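Side-chain contacts in 5'-Methylthioadenosine Nucleosidase (Arabidopsis thaliana, PDB 2H8G), which is a nucleosidase-family protein of the phosphorylase superfamily, with a mixed alpha/beta fold that binds adenine in a pocket: residues E249-A252 against T253-N257; Q186-T189 against L190-N194; V206-V209 against A210-K214. One frame throughout, in Å; residues are numbered along the deposited sequence.

Contact 1: residues E249-A252 against T253-N257; sequences EGTA and TKVIN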
# COMPACT_ATOMS: atom_id res chain seq x y z
N GLU A 249 -4.18 -23.25 -9.91
CA GLU A 249 -3.22 -24.19 -9.35
C GLU A 249 -2.55 -24.98 -10.47
O GLU A 249 -1.33 -25.14 -10.50
CB GLU A 249 -3.91 -25.14 -8.37
CG GLU A 249 -3.04 -26.29 -7.88
CD GLU A 249 -3.03 -27.48 -8.83
OE1 GLU A 249 -4.12 -28.04 -9.09
OE2 GLU A 249 -1.94 -27.84 -9.32
N GLY A 250 -3.36 -25.48 -11.40
CA GLY A 250 -2.82 -26.26 -12.51
C GLY A 250 -1.74 -25.53 -13.27
O GLY A 250 -0.70 -26.10 -13.60
N THR A 251 -1.98 -24.26 -13.56
CA THR A 251 -1.01 -23.46 -14.29
C THR A 251 0.20 -23.17 -13.41
O THR A 251 1.33 -23.26 -13.85
CB THR A 251 -1.65 -22.14 -14.77
OG1 THR A 251 -2.75 -22.45 -15.63
CG2 THR A 251 -0.63 -21.30 -15.55
N ALA A 252 -0.05 -22.82 -12.14
CA ALA A 252 1.04 -22.53 -11.22
C ALA A 252 1.97 -23.72 -11.11
O ALA A 252 3.19 -23.57 -11.03
CB ALA A 252 0.49 -22.16 -9.85
N THR A 253 1.40 -24.92 -11.12
CA THR A 253 2.19 -26.14 -11.02
C THR A 253 3.06 -26.30 -12.26
O THR A 253 4.24 -26.66 -12.15
CB THR A 253 1.30 -27.37 -10.86
OG1 THR A 253 0.58 -27.27 -9.62
CG2 THR A 253 2.13 -28.64 -10.85
N LYS A 254 2.50 -26.04 -13.43
CA LYS A 254 3.26 -26.15 -14.67
C LYS A 254 4.37 -25.11 -14.70
O LYS A 254 5.45 -25.36 -15.22
CB LYS A 254 2.34 -25.96 -15.88
CG LYS A 254 1.36 -27.10 -16.08
CD LYS A 254 0.49 -26.85 -17.30
CE LYS A 254 -0.50 -27.99 -17.51
NZ LYS A 254 0.21 -29.27 -17.77
N VAL A 255 4.11 -23.94 -14.13
CA VAL A 255 5.11 -22.89 -14.10
C VAL A 255 6.27 -23.30 -13.19
O VAL A 255 7.43 -23.13 -13.54
CB VAL A 255 4.50 -21.56 -13.61
CG1 VAL A 255 5.59 -20.55 -13.33
CG2 VAL A 255 3.54 -21.01 -14.68
N ILE A 256 5.95 -23.86 -12.03
CA ILE A 256 6.98 -24.30 -11.10
C ILE A 256 7.87 -25.37 -11.73
O ILE A 256 9.09 -25.30 -11.64
CB ILE A 256 6.36 -24.85 -9.79
CG1 ILE A 256 5.87 -23.69 -8.93
CG2 ILE A 256 7.38 -25.68 -9.03
CD1 ILE A 256 6.96 -22.68 -8.60
N ASN A 257 7.25 -26.35 -12.38
CA ASN A 257 8.02 -27.41 -13.01
C ASN A 257 8.85 -26.91 -14.19
O ASN A 257 9.88 -27.50 -14.52
CB ASN A 257 7.10 -28.55 -13.45
CG ASN A 257 6.71 -29.46 -12.30
OD1 ASN A 257 7.58 -30.01 -11.62
ND2 ASN A 257 5.41 -29.61 -12.07

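Contact 2: residues Q186-T189 against L190-N194; sequences QDET and LIIAN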
# COMPACT_ATOMS: atom_id res chain seq x y z
N GLN A 186 -15.27 6.55 -13.04
CA GLN A 186 -13.93 7.11 -13.17
C GLN A 186 -12.91 6.00 -13.41
O GLN A 186 -12.00 6.14 -14.23
CB GLN A 186 -13.57 7.90 -11.91
CG GLN A 186 -12.20 8.58 -11.95
CD GLN A 186 -12.02 9.50 -13.15
OE1 GLN A 186 -11.71 9.05 -14.25
NE2 GLN A 186 -12.21 10.80 -12.93
N ASP A 187 -13.06 4.88 -12.70
CA ASP A 187 -12.15 3.75 -12.87
C ASP A 187 -12.24 3.23 -14.30
O ASP A 187 -11.23 2.98 -14.96
CB ASP A 187 -12.50 2.59 -11.93
CG ASP A 187 -12.36 2.95 -10.46
OD1 ASP A 187 -11.55 3.83 -10.11
OD2 ASP A 187 -13.06 2.31 -9.64
N GLU A 188 -13.47 3.03 -14.76
CA GLU A 188 -13.73 2.50 -16.09
C GLU A 188 -13.09 3.32 -17.21
O GLU A 188 -12.49 2.76 -18.12
CB GLU A 188 -15.24 2.41 -16.32
CG GLU A 188 -15.64 1.88 -17.70
CD GLU A 188 -17.14 1.69 -17.83
OE1 GLU A 188 -17.90 2.61 -17.45
OE2 GLU A 188 -17.57 0.63 -18.33
N THR A 189 -13.23 4.64 -17.14
CA THR A 189 -12.65 5.51 -18.16
C THR A 189 -11.14 5.30 -18.27
O THR A 189 -10.59 5.25 -19.36
CB THR A 189 -12.92 7.00 -17.84
OG1 THR A 189 -14.34 7.23 -17.79
CG2 THR A 189 -12.32 7.89 -18.92
N LEU A 190 -10.49 5.17 -17.12
CA LEU A 190 -9.05 4.99 -17.07
C LEU A 190 -8.61 3.59 -17.51
O LEU A 190 -7.58 3.44 -18.16
CB LEU A 190 -8.55 5.32 -15.66
CG LEU A 190 -8.83 6.78 -15.28
CD1 LEU A 190 -8.57 7.01 -13.81
CD2 LEU A 190 -7.97 7.69 -16.14
N ILE A 191 -9.38 2.57 -17.14
CA ILE A 191 -9.04 1.20 -17.53
C ILE A 191 -9.17 1.04 -19.04
O ILE A 191 -8.31 0.43 -19.68
CB ILE A 191 -9.96 0.18 -16.81
CG1 ILE A 191 -9.65 0.19 -15.31
CG2 ILE A 191 -9.75 -1.21 -17.40
CD1 ILE A 191 -10.64 -0.60 -14.46
N ILE A 192 -10.24 1.57 -19.61
CA ILE A 192 -10.45 1.48 -21.05
C ILE A 192 -9.32 2.22 -21.76
O ILE A 192 -8.83 1.78 -22.80
CB ILE A 192 -11.79 2.11 -21.47
CG1 ILE A 192 -12.95 1.35 -20.83
CG2 ILE A 192 -11.92 2.09 -22.98
CD1 ILE A 192 -14.33 1.87 -21.21
N ALA A 193 -8.89 3.33 -21.17
CA ALA A 193 -7.82 4.15 -21.74
C ALA A 193 -6.44 3.50 -21.62
O ALA A 193 -5.59 3.71 -22.49
CB ALA A 193 -7.81 5.52 -21.08
N ASN A 194 -6.21 2.72 -20.57
CA ASN A 194 -4.90 2.08 -20.41
C ASN A 194 -4.83 0.73 -21.13
O ASN A 194 -3.82 0.04 -21.07
CB ASN A 194 -4.51 1.93 -18.92
CG ASN A 194 -5.41 0.98 -18.14
OD1 ASN A 194 -5.87 -0.03 -18.66
ND2 ASN A 194 -5.62 1.30 -16.86

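Contact 3: residues V206-V209 against A210-K214; sequences VAYV and ADLLK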
# COMPACT_ATOMS: atom_id res chain seq x y z
N VAL A 206 2.50 -5.09 -5.90
CA VAL A 206 3.52 -6.12 -5.78
C VAL A 206 4.66 -5.75 -6.72
O VAL A 206 5.84 -5.88 -6.37
CB VAL A 206 2.96 -7.52 -6.16
CG1 VAL A 206 4.08 -8.56 -6.09
CG2 VAL A 206 1.83 -7.90 -5.20
N ALA A 207 4.32 -5.29 -7.93
CA ALA A 207 5.34 -4.90 -8.91
C ALA A 207 6.14 -3.70 -8.41
O ALA A 207 7.35 -3.62 -8.63
CB ALA A 207 4.69 -4.58 -10.25
N TYR A 208 5.47 -2.77 -7.73
CA TYR A 208 6.15 -1.60 -7.20
C TYR A 208 7.26 -2.02 -6.23
O TYR A 208 8.40 -1.58 -6.34
CB TYR A 208 5.16 -0.68 -6.48
CG TYR A 208 5.81 0.52 -5.85
CD1 TYR A 208 6.29 1.56 -6.64
CD2 TYR A 208 5.99 0.60 -4.47
CE1 TYR A 208 6.94 2.65 -6.08
CE2 TYR A 208 6.64 1.69 -3.90
CZ TYR A 208 7.11 2.71 -4.71
OH TYR A 208 7.76 3.79 -4.16
N VAL A 209 6.92 -2.89 -5.28
CA VAL A 209 7.89 -3.35 -4.29
C VAL A 209 8.99 -4.19 -4.93
O VAL A 209 10.16 -4.04 -4.59
CB VAL A 209 7.19 -4.18 -3.19
CG1 VAL A 209 8.23 -4.73 -2.21
CG2 VAL A 209 6.18 -3.32 -2.46
N ALA A 210 8.61 -5.08 -5.84
CA ALA A 210 9.60 -5.93 -6.51
C ALA A 210 10.60 -5.05 -7.25
O ALA A 210 11.80 -5.34 -7.26
CB ALA A 210 8.90 -6.88 -7.48
N ASP A 211 10.12 -3.97 -7.86
CA ASP A 211 11.02 -3.07 -8.58
C ASP A 211 11.94 -2.35 -7.60
O ASP A 211 13.14 -2.19 -7.87
CB ASP A 211 10.22 -2.06 -9.40
CG ASP A 211 11.11 -1.06 -10.12
OD1 ASP A 211 11.18 0.10 -9.68
OD2 ASP A 211 11.76 -1.45 -11.12
N LEU A 212 11.40 -1.91 -6.46
CA LEU A 212 12.22 -1.21 -5.48
C LEU A 212 13.38 -2.06 -5.00
O LEU A 212 14.49 -1.55 -4.79
CB LEU A 212 11.40 -0.82 -4.25
CG LEU A 212 10.36 0.30 -4.32
CD1 LEU A 212 9.81 0.54 -2.91
CD2 LEU A 212 10.99 1.57 -4.86
N LEU A 213 13.13 -3.35 -4.83
CA LEU A 213 14.15 -4.27 -4.35
C LEU A 213 14.82 -5.09 -5.45
O LEU A 213 15.53 -6.06 -5.17
CB LEU A 213 13.55 -5.18 -3.27
CG LEU A 213 13.11 -4.41 -2.02
CD1 LEU A 213 12.44 -5.35 -1.04
CD2 LEU A 213 14.32 -3.74 -1.38
N LYS A 214 14.58 -4.69 -6.69
CA LYS A 214 15.15 -5.33 -7.86
C LYS A 214 15.00 -6.84 -7.92
O LYS A 214 15.96 -7.57 -8.17
CB LYS A 214 16.64 -4.96 -7.97
CG LYS A 214 16.90 -3.49 -8.27
CD LYS A 214 16.38 -3.11 -9.65
CE LYS A 214 16.89 -1.74 -10.08
NZ LYS A 214 16.41 -1.38 -11.45
O HOH W 1 9.25 0.74 -7.85

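Contact 1: residues E249-A252 against T253-N257
Glu-249 and Thr-253 meet in a local side-chain contact one turn apart on the long helix 233-259, the last helix of this phosphorylase-superfamily fold. The two side chains run side by side and point the same way. With CG of Glu-249 anti to its backbone N (chi1 172°) and the chain bent at the next bond, the carboxylate turns along the helix toward the threonine, and OE2 of Glu-249 comes to 2.6 Å from OG1 of Thr-253. The hydroxyl sits beside its own backbone N, which also brings OG1 of Thr-253 to 3.0 Å from the carbonyl O of Glu-249. That carbonyl already accepts the helical bond from N of Thr-253 at 2.8 Å. The single hydroxyl proton therefore has two acceptors within reach, one on the backbone and one on the side chain of the same glutamate.

Two residues further on, on another side of the helix, CG2 of Val-255 lies 3.3 Å from the carbonyl O of Thr-251; the same methyl is 4.3 Å from CG2 of Thr-251, a looser approach. Lys-254 lays CG against the carbonyl O of Gly-250 (3.4 Å), while its amino end leads away. Around this stretch, Glu-249 and Thr-253 touch Lys-45 of helix 36-45, Val-255 packs on Leu-164 and Leu-168 of helix 162-168, and Ala-252 and Ile-256 rest on Phe-31 of strand 28-32.

Contact 2: residues Q186-T189 against L190-N194
Gln-186 holds CG anti to its backbone N (chi1 -178°) and bends at the next bond (chi2 56°), which swings its amide back across Leu-190, whose CG stands beside the backbone N. The two side chains cross at a slant: OE1 of Gln-186 lies 3.8 Å from CD1 of Leu-190. CG of Leu-190 also lies 3.4 Å from the carbonyl O of Gln-186, and the backbone bond between this pair, from N of Leu-190 to that same oxygen, is weak.

Glu-188 and Ile-192 instead run alongside each other, and CD1 of the isoleucine meets the aliphatic CG of Glu-188 at 3.7 Å. The backbone bond of this pair is firmer, N of Ile-192 donating to O of Glu-188 at 2.9 Å. Ile-191 tucks CG1 to 3.2 Å from the carbonyl O of Asp-187. The carboxylate of Asp-187 forms a salt bridge with Arg-142 of the second subunit, and OG1 of Thr-189 is hydrogen-bonded to O of Thr-185.

These i to i+4 pairings belong to helix 185-193, the crossover helix of a beta-alpha-beta unit between the parallel strands 171-177 and 198-200, at the subunit interface and close to the adenine pocket.

Contact 3: residues V206-V209 against A210-K214
Val-209, Ala-210 and Leu-212 are the residues most covered where helix 203-212 makes its last turn, and Tyr-208 supplies the surface on which Leu-212 rests. The isobutyl group of Leu-212 lies aslant over the phenol ring of Tyr-208. CG of Leu-212 is over one face of the ring, 4.2 Å from its centroid and 21° off the normal, a CH-pi contact displaced toward the rim. It is set there by the first torsion of the leucine, which stands CG beside the backbone N (chi1 -72°). CD1 of Leu-212, on the same side but nearer the ring plane, reaches back to meet CE2 of Tyr-208 at 3.5 Å.

Val-209 faces a different side of the helix. Its CG1 looks along the axis to CD1 of Leu-213 at 4.4 Å, a looser apolar contact, while its carbonyl O accepts N of Leu-213 at 3.1 Å. Ala-210 sets its small CB 3.4 Å from the carbonyl O of Val-206, and packs on Val-217 of strand 217-226. The helix then ends in a Schellman motif with Lys-214, at positive phi, as the C-prime residue; N of Lys-214 is bonded to O of Asp-211.

From the second subunit, Val-93 packs on Tyr-208, Leu-97 on Val-209, and Leu-60 on both Leu-212 and Leu-213. One water links the backbone of Tyr-208 to the carboxylate of Asp-211, donating to O of Tyr-208 at 2.9 Å and to OD1 of Asp-211 at 2.7 Å. The cohesion between the larger side chains is apolar and continues into the dimer interface.

Overall arrangement
The three contacts are helical turns spread round one subunit, in the chain order contact 2, contact 3, contact 1, and none touches another. Contacts 1 and 2 lie on opposite sides of the chain's centre, their centres 32 Å apart. Contact 3 is about as far from each, with centres 23 Å from contact 1 and 24 Å from contact 2. Contact 2 comes close to the bound adenine: the side chain of Ile-191 is about 7 Å from the ligand, against about 13 Å for that of Val-206 in contact 3. Contacts 2 and 3 both reach the second subunit, contact 2 through the pairing of Asp-187 with Arg-142 of that subunit and some packing, contact 3 through apolar packing, whereas no other chain touches contact 1.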